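Local atomic coordinates of malonate decarboxylase subunit alpha (Acinetobacter baumannii ATCC 17978, PDB entry 6MPR), a protein that probably acts as the transferase subunit of malonate decarboxylase, exchanging acetyl for malonyl on the acyl carrier protein before decarboxylation. Residues P302-W314 against A544-Y558. Sequence-based numbering, arbitrary orientation.
Sequences PHPTLIPAIETGW and AKNIADLVTWSDGLY
Pro308 sets the CB-CG edge of its ring over one face of the Trp553 indole, CB above the centre and CG 3.6 Å from the centroid of the five-membered ring, 4° off the normal, a CH-pi contact. Proline suits this place because its rigid, flat-sided ring offers CH groups to the pi face at little entropic cost. The six-membered half of the indole runs on past Glu311 CB and Thr312 CG2, the latter 3.8 Å from Trp553 CH2. Thr312 can present that methyl because its OG1, set between backbone N and carbonyl carbon (chi1 51°), turns back to donate to Pro308 O; this oxygen also accepts from Thr312 N, on the other face of its plane. Trp553 NE1 is hydrogen-bonded to Ala543 O, which helps fix the indole's rotation.

The short helices 307-311 and 547-553 run nearly parallel, 23° apart with axes 9.9 Å from each other. Each ends in a Schellman motif, at Asp555 and at Gly313, whose positive phi would jam a CB against the preceding carbonyl O. They join the segment following strand 297-299 of the mixed sheet to the C-terminal part of the chain; Pro308 also touches Leu279 of helix 272-287.

Branched Ile307 reaches two partners: CG2 packs against Trp553 CB, while CD1 lies 3.9 Å from Tyr558 CB. Pro304 CB stands over one face of the Tyr558 ring, offset toward its rim. Ser554 OG positions that tyrosine, accepting from Tyr558 N while donating to Val551 O. Both Leu550 methyls press on the Pro304 carbonyl, CD2 lying 3.4 Å from Pro304 O and also meeting Pro308 CD. Glu311, bent at chi2, lets one water bridge OE1 to Trp553 O, while OE2 takes a salt bridge from Arg334 and a hydrogen bond from Tyr330.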
loop_
_atom_site.group_PDB
_atom_site.type_symbol
_atom_site.label_atom_id
_atom_site.label_comp_id
_atom_site.label_asym_id
_atom_site.label_seq_id
_atom_site.Cartn_x
_atom_site.Cartn_y
_atom_site.Cartn_z
ATOM N N PRO A 302 3.420 -19.901 -1.787
ATOM C CA PRO A 302 3.219 -21.266 -1.247
ATOM C C PRO A 302 4.527 -22.047 -1.112
ATOM O O PRO A 302 4.885 -22.906 -1.932
ATOM C CB PRO A 302 2.278 -21.904 -2.275
ATOM C CG PRO A 302 1.810 -20.794 -3.169
ATOM C CD PRO A 302 2.924 -19.814 -3.170
ATOM N N HIS A 303 5.279 -21.729 -0.060
ATOM C CA HIS A 303 6.550 -22.401 0.179
ATOM C C HIS A 303 6.289 -23.891 0.358
ATOM O O HIS A 303 5.461 -24.265 1.205
ATOM C CB HIS A 303 7.215 -21.875 1.454
ATOM C CG HIS A 303 7.721 -20.466 1.366
ATOM N ND1 HIS A 303 8.489 -19.897 2.363
ATOM C CD2 HIS A 303 7.566 -19.514 0.415
ATOM C CE1 HIS A 303 8.788 -18.652 2.025
ATOM N NE2 HIS A 303 8.245 -18.397 0.848
ATOM N N PRO A 304 6.949 -24.772 -0.409
ATOM C CA PRO A 304 6.832 -26.200 -0.094
ATOM C C PRO A 304 7.275 -26.501 1.319
ATOM O O PRO A 304 6.752 -27.436 1.942
ATOM C CB PRO A 304 7.743 -26.873 -1.139
ATOM C CG PRO A 304 7.747 -25.891 -2.285
ATOM C CD PRO A 304 7.819 -24.552 -1.575
ATOM N N THR A 305 8.205 -25.712 1.868
ATOM C CA THR A 305 8.644 -25.982 3.233
ATOM C C THR A 305 7.593 -25.619 4.274
ATOM O O THR A 305 7.773 -25.968 5.446
ATOM C CB THR A 305 9.945 -25.242 3.548
ATOM O OG1 THR A 305 9.791 -23.835 3.316
ATOM C CG2 THR A 305 11.080 -25.786 2.704
ATOM N N LEU A 306 6.503 -24.941 3.882
ATOM C CA LEU A 306 5.383 -24.711 4.789
ATOM C C LEU A 306 4.394 -25.874 4.827
ATOM O O LEU A 306 3.488 -25.866 5.665
ATOM C CB LEU A 306 4.637 -23.414 4.403
ATOM C CG LEU A 306 3.759 -22.754 5.470
ATOM C CD1 LEU A 306 4.633 -22.240 6.612
ATOM C CD2 LEU A 306 2.947 -21.608 4.850
ATOM N N ILE A 307 4.545 -26.879 3.962
ATOM C CA ILE A 307 3.563 -27.968 3.912
ATOM C C ILE A 307 3.361 -28.644 5.272
ATOM O O ILE A 307 2.204 -28.822 5.678
ATOM C CB ILE A 307 3.921 -28.956 2.796
ATOM C CG1 ILE A 307 3.717 -28.282 1.423
ATOM C CG2 ILE A 307 3.078 -30.228 2.898
ATOM C CD1 ILE A 307 4.134 -29.140 0.247
ATOM N N PRO A 308 4.405 -29.031 6.014
ATOM C CA PRO A 308 4.140 -29.685 7.309
ATOM C C PRO A 308 3.387 -28.788 8.290
ATOM O O PRO A 308 2.497 -29.263 9.007
ATOM C CB PRO A 308 5.549 -30.054 7.802
ATOM C CG PRO A 308 6.338 -30.218 6.539
ATOM C CD PRO A 308 5.838 -29.101 5.659
ATOM N N ALA A 309 3.713 -27.494 8.331
ATOM C CA ALA A 309 2.985 -26.558 9.185
ATOM C C ALA A 309 1.520 -26.422 8.767
ATOM O O ALA A 309 0.651 -26.213 9.619
ATOM C CB ALA A 309 3.673 -25.185 9.156
ATOM N N ILE A 310 1.226 -26.490 7.460
ATOM C CA ILE A 310 -0.170 -26.497 7.032
ATOM C C ILE A 310 -0.841 -27.798 7.446
ATOM O O ILE A 310 -1.937 -27.797 8.015
ATOM C CB ILE A 310 -0.279 -26.304 5.514
ATOM C CG1 ILE A 310 0.275 -24.942 5.102
ATOM C CG2 ILE A 310 -1.735 -26.445 5.068
ATOM C CD1 ILE A 310 0.437 -24.825 3.595
ATOM N N GLU A 311 -0.195 -28.931 7.157
ATOM C CA GLU A 311 -0.844 -30.221 7.384
ATOM C C GLU A 311 -1.126 -30.471 8.856
ATOM O O GLU A 311 -2.091 -31.178 9.185
ATOM C CB GLU A 311 0.014 -31.354 6.820
ATOM C CG GLU A 311 0.157 -31.322 5.302
ATOM C CD GLU A 311 -1.190 -31.365 4.596
ATOM O OE1 GLU A 311 -1.902 -32.376 4.732
ATOM O OE2 GLU A 311 -1.541 -30.372 3.921
ATOM N N THR A 312 -0.294 -29.937 9.755
ATOM C CA THR A 312 -0.514 -30.157 11.182
ATOM C C THR A 312 -1.390 -29.095 11.826
ATOM O O THR A 312 -1.579 -29.134 13.049
ATOM C CB THR A 312 0.817 -30.232 11.942
ATOM O OG1 THR A 312 1.621 -29.091 11.611
ATOM C CG2 THR A 312 1.576 -31.510 11.588
ATOM N N GLY A 313 -1.924 -28.155 11.052
ATOM C CA GLY A 313 -2.913 -27.220 11.565
ATOM C C GLY A 313 -2.380 -25.921 12.133
ATOM O O GLY A 313 -3.147 -25.199 12.781
ATOM N N TRP A 314 -1.103 -25.590 11.911
ATOM C CA TRP A 314 -0.580 -24.316 12.401
ATOM C C TRP A 314 -1.053 -23.157 11.545
ATOM O O TRP A 314 -1.343 -22.072 12.063
ATOM C CB TRP A 314 0.948 -24.309 12.399
ATOM C CG TRP A 314 1.545 -25.151 13.456
ATOM C CD1 TRP A 314 1.614 -26.513 13.472
ATOM C CD2 TRP A 314 2.182 -24.696 14.653
ATOM N NE1 TRP A 314 2.245 -26.937 14.618
ATOM C CE2 TRP A 314 2.611 -25.840 15.353
ATOM C CE3 TRP A 314 2.435 -23.433 15.198
ATOM C CZ2 TRP A 314 3.257 -25.760 16.588
ATOM C CZ3 TRP A 314 3.077 -23.351 16.412
ATOM C CH2 TRP A 314 3.480 -24.510 17.100
ATOM N N ALA A 544 10.592 -32.183 7.785
ATOM C CA ALA A 544 10.970 -32.817 6.531
ATOM C C ALA A 544 12.459 -32.598 6.316
ATOM O O ALA A 544 12.946 -31.471 6.451
ATOM C CB ALA A 544 10.161 -32.251 5.353
ATOM N N LYS A 545 13.176 -33.670 5.983
ATOM C CA LYS A 545 14.621 -33.636 5.778
ATOM C C LYS A 545 15.024 -33.411 4.326
ATOM O O LYS A 545 16.199 -33.127 4.060
ATOM C CB LYS A 545 15.247 -34.951 6.264
ATOM C CG LYS A 545 15.583 -35.000 7.747
ATOM C CD LYS A 545 14.336 -34.956 8.600
ATOM C CE LYS A 545 14.643 -35.325 10.044
ATOM N NZ LYS A 545 13.391 -35.391 10.842
ATOM N N ASN A 546 14.099 -33.549 3.385
ATOM C CA ASN A 546 14.436 -33.467 1.970
ATOM C C ASN A 546 13.149 -33.224 1.197
ATOM O O ASN A 546 12.056 -33.183 1.772
ATOM C CB ASN A 546 15.161 -34.734 1.497
ATOM C CG ASN A 546 14.405 -36.012 1.846
ATOM O OD1 ASN A 546 13.177 -36.082 1.729
ATOM N ND2 ASN A 546 15.137 -37.030 2.281
ATOM N N ILE A 547 13.290 -33.082 -0.122
ATOM C CA ILE A 547 12.140 -32.817 -0.986
ATOM C C ILE A 547 11.167 -33.994 -0.972
ATOM O O ILE A 547 9.946 -33.804 -0.896
ATOM C CB ILE A 547 12.624 -32.496 -2.417
ATOM C CG1 ILE A 547 13.299 -31.117 -2.487
ATOM C CG2 ILE A 547 11.493 -32.634 -3.420
ATOM C CD1 ILE A 547 12.344 -29.943 -2.471
ATOM N N ALA A 548 11.686 -35.222 -1.078
ATOM C CA ALA A 548 10.820 -36.400 -1.021
ATOM C C ALA A 548 9.934 -36.364 0.217
ATOM O O ALA A 548 8.761 -36.749 0.168
ATOM C CB ALA A 548 11.659 -37.680 -1.036
ATOM N N ASP A 549 10.476 -35.875 1.334
ATOM C CA ASP A 549 9.694 -35.782 2.561
ATOM C C ASP A 549 8.553 -34.782 2.413
ATOM O O ASP A 549 7.451 -35.003 2.941
ATOM C CB ASP A 549 10.603 -35.391 3.724
ATOM C CG ASP A 549 11.310 -36.583 4.343
ATOM O OD1 ASP A 549 11.099 -37.724 3.878
ATOM O OD2 ASP A 549 12.082 -36.367 5.295
ATOM N N LEU A 550 8.791 -33.685 1.686
ATOM C CA LEU A 550 7.721 -32.727 1.437
ATOM C C LEU A 550 6.641 -33.341 0.558
ATOM O O LEU A 550 5.446 -33.114 0.786
ATOM C CB LEU A 550 8.280 -31.453 0.797
ATOM C CG LEU A 550 9.204 -30.627 1.712
ATOM C CD1 LEU A 550 9.770 -29.430 0.989
ATOM C CD2 LEU A 550 8.460 -30.196 2.968
ATOM N N VAL A 551 7.039 -34.134 -0.440
ATOM C CA VAL A 551 6.048 -34.809 -1.278
ATOM C C VAL A 551 5.175 -35.717 -0.427
ATOM O O VAL A 551 3.940 -35.719 -0.543
ATOM C CB VAL A 551 6.736 -35.597 -2.405
ATOM C CG1 VAL A 551 5.706 -36.394 -3.188
ATOM C CG2 VAL A 551 7.499 -34.655 -3.307
ATOM N N THR A 552 5.813 -36.522 0.427
ATOM C CA THR A 552 5.078 -37.396 1.334
ATOM C C THR A 552 4.126 -36.597 2.217
ATOM O O THR A 552 2.946 -36.946 2.350
ATOM C CB THR A 552 6.075 -38.198 2.171
ATOM O OG1 THR A 552 6.874 -39.006 1.292
ATOM C CG2 THR A 552 5.354 -39.100 3.182
ATOM N N TRP A 553 4.625 -35.514 2.823
ATOM C CA TRP A 553 3.792 -34.662 3.673
ATOM C C TRP A 553 2.566 -34.145 2.926
ATOM O O TRP A 553 1.489 -33.997 3.510
ATOM C CB TRP A 553 4.616 -33.484 4.186
ATOM C CG TRP A 553 5.244 -33.667 5.549
ATOM C CD1 TRP A 553 6.566 -33.870 5.819
ATOM C CD2 TRP A 553 4.579 -33.612 6.818
ATOM N NE1 TRP A 553 6.765 -33.964 7.181
ATOM C CE2 TRP A 553 5.561 -33.811 7.814
ATOM C CE3 TRP A 553 3.246 -33.428 7.212
ATOM C CZ2 TRP A 553 5.258 -33.808 9.175
ATOM C CZ3 TRP A 553 2.943 -33.437 8.564
ATOM C CH2 TRP A 553 3.942 -33.630 9.530
ATOM N N SER A 554 2.719 -33.850 1.640
ATOM C CA SER A 554 1.645 -33.308 0.819
ATOM C C SER A 554 0.708 -34.378 0.287
ATOM O O SER A 554 -0.154 -34.054 -0.540
ATOM C CB SER A 554 2.239 -32.564 -0.373
ATOM O OG SER A 554 2.679 -33.515 -1.330
ATOM N N ASP A 555 0.887 -35.637 0.689
ATOM C CA ASP A 555 0.067 -36.741 0.197
ATOM C C ASP A 555 0.202 -36.898 -1.319
ATOM O O ASP A 555 -0.754 -37.258 -2.008
ATOM C CB ASP A 555 -1.396 -36.547 0.607
ATOM C CG ASP A 555 -2.208 -37.815 0.509
ATOM O OD1 ASP A 555 -1.615 -38.914 0.574
ATOM O OD2 ASP A 555 -3.444 -37.703 0.361
ATOM N N GLY A 556 1.395 -36.631 -1.848
ATOM C CA GLY A 556 1.663 -36.738 -3.264
ATOM C C GLY A 556 1.204 -35.565 -4.101
ATOM O O GLY A 556 1.380 -35.598 -5.326
ATOM N N LEU A 557 0.625 -34.530 -3.485
ATOM C CA LEU A 557 0.087 -33.400 -4.239
ATOM C C LEU A 557 1.182 -32.457 -4.735
ATOM O O LEU A 557 1.057 -31.882 -5.824
ATOM C CB LEU A 557 -0.913 -32.633 -3.373
ATOM C CG LEU A 557 -2.242 -33.329 -3.095
ATOM C CD1 LEU A 557 -2.969 -32.654 -1.941
ATOM C CD2 LEU A 557 -3.096 -33.308 -4.353
ATOM N N TYR A 558 2.229 -32.244 -3.937
ATOM C CA TYR A 558 3.360 -31.430 -4.368
ATOM C C TYR A 558 4.163 -32.180 -5.427
ATOM O O TYR A 558 4.555 -33.334 -5.226
ATOM C CB TYR A 558 4.247 -31.072 -3.170
ATOM C CG TYR A 558 5.543 -30.381 -3.543
ATOM C CD1 TYR A 558 5.546 -29.294 -4.397
ATOM C CD2 TYR A 558 6.767 -30.820 -3.044
ATOM C CE1 TYR A 558 6.737 -28.657 -4.756
ATOM C CE2 TYR A 558 7.956 -30.191 -3.391
ATOM C CZ TYR A 558 7.934 -29.116 -4.254
ATOM O OH TYR A 558 9.110 -28.482 -4.597
HETATM O O HOH W 1 -0.883 -34.797 5.609
#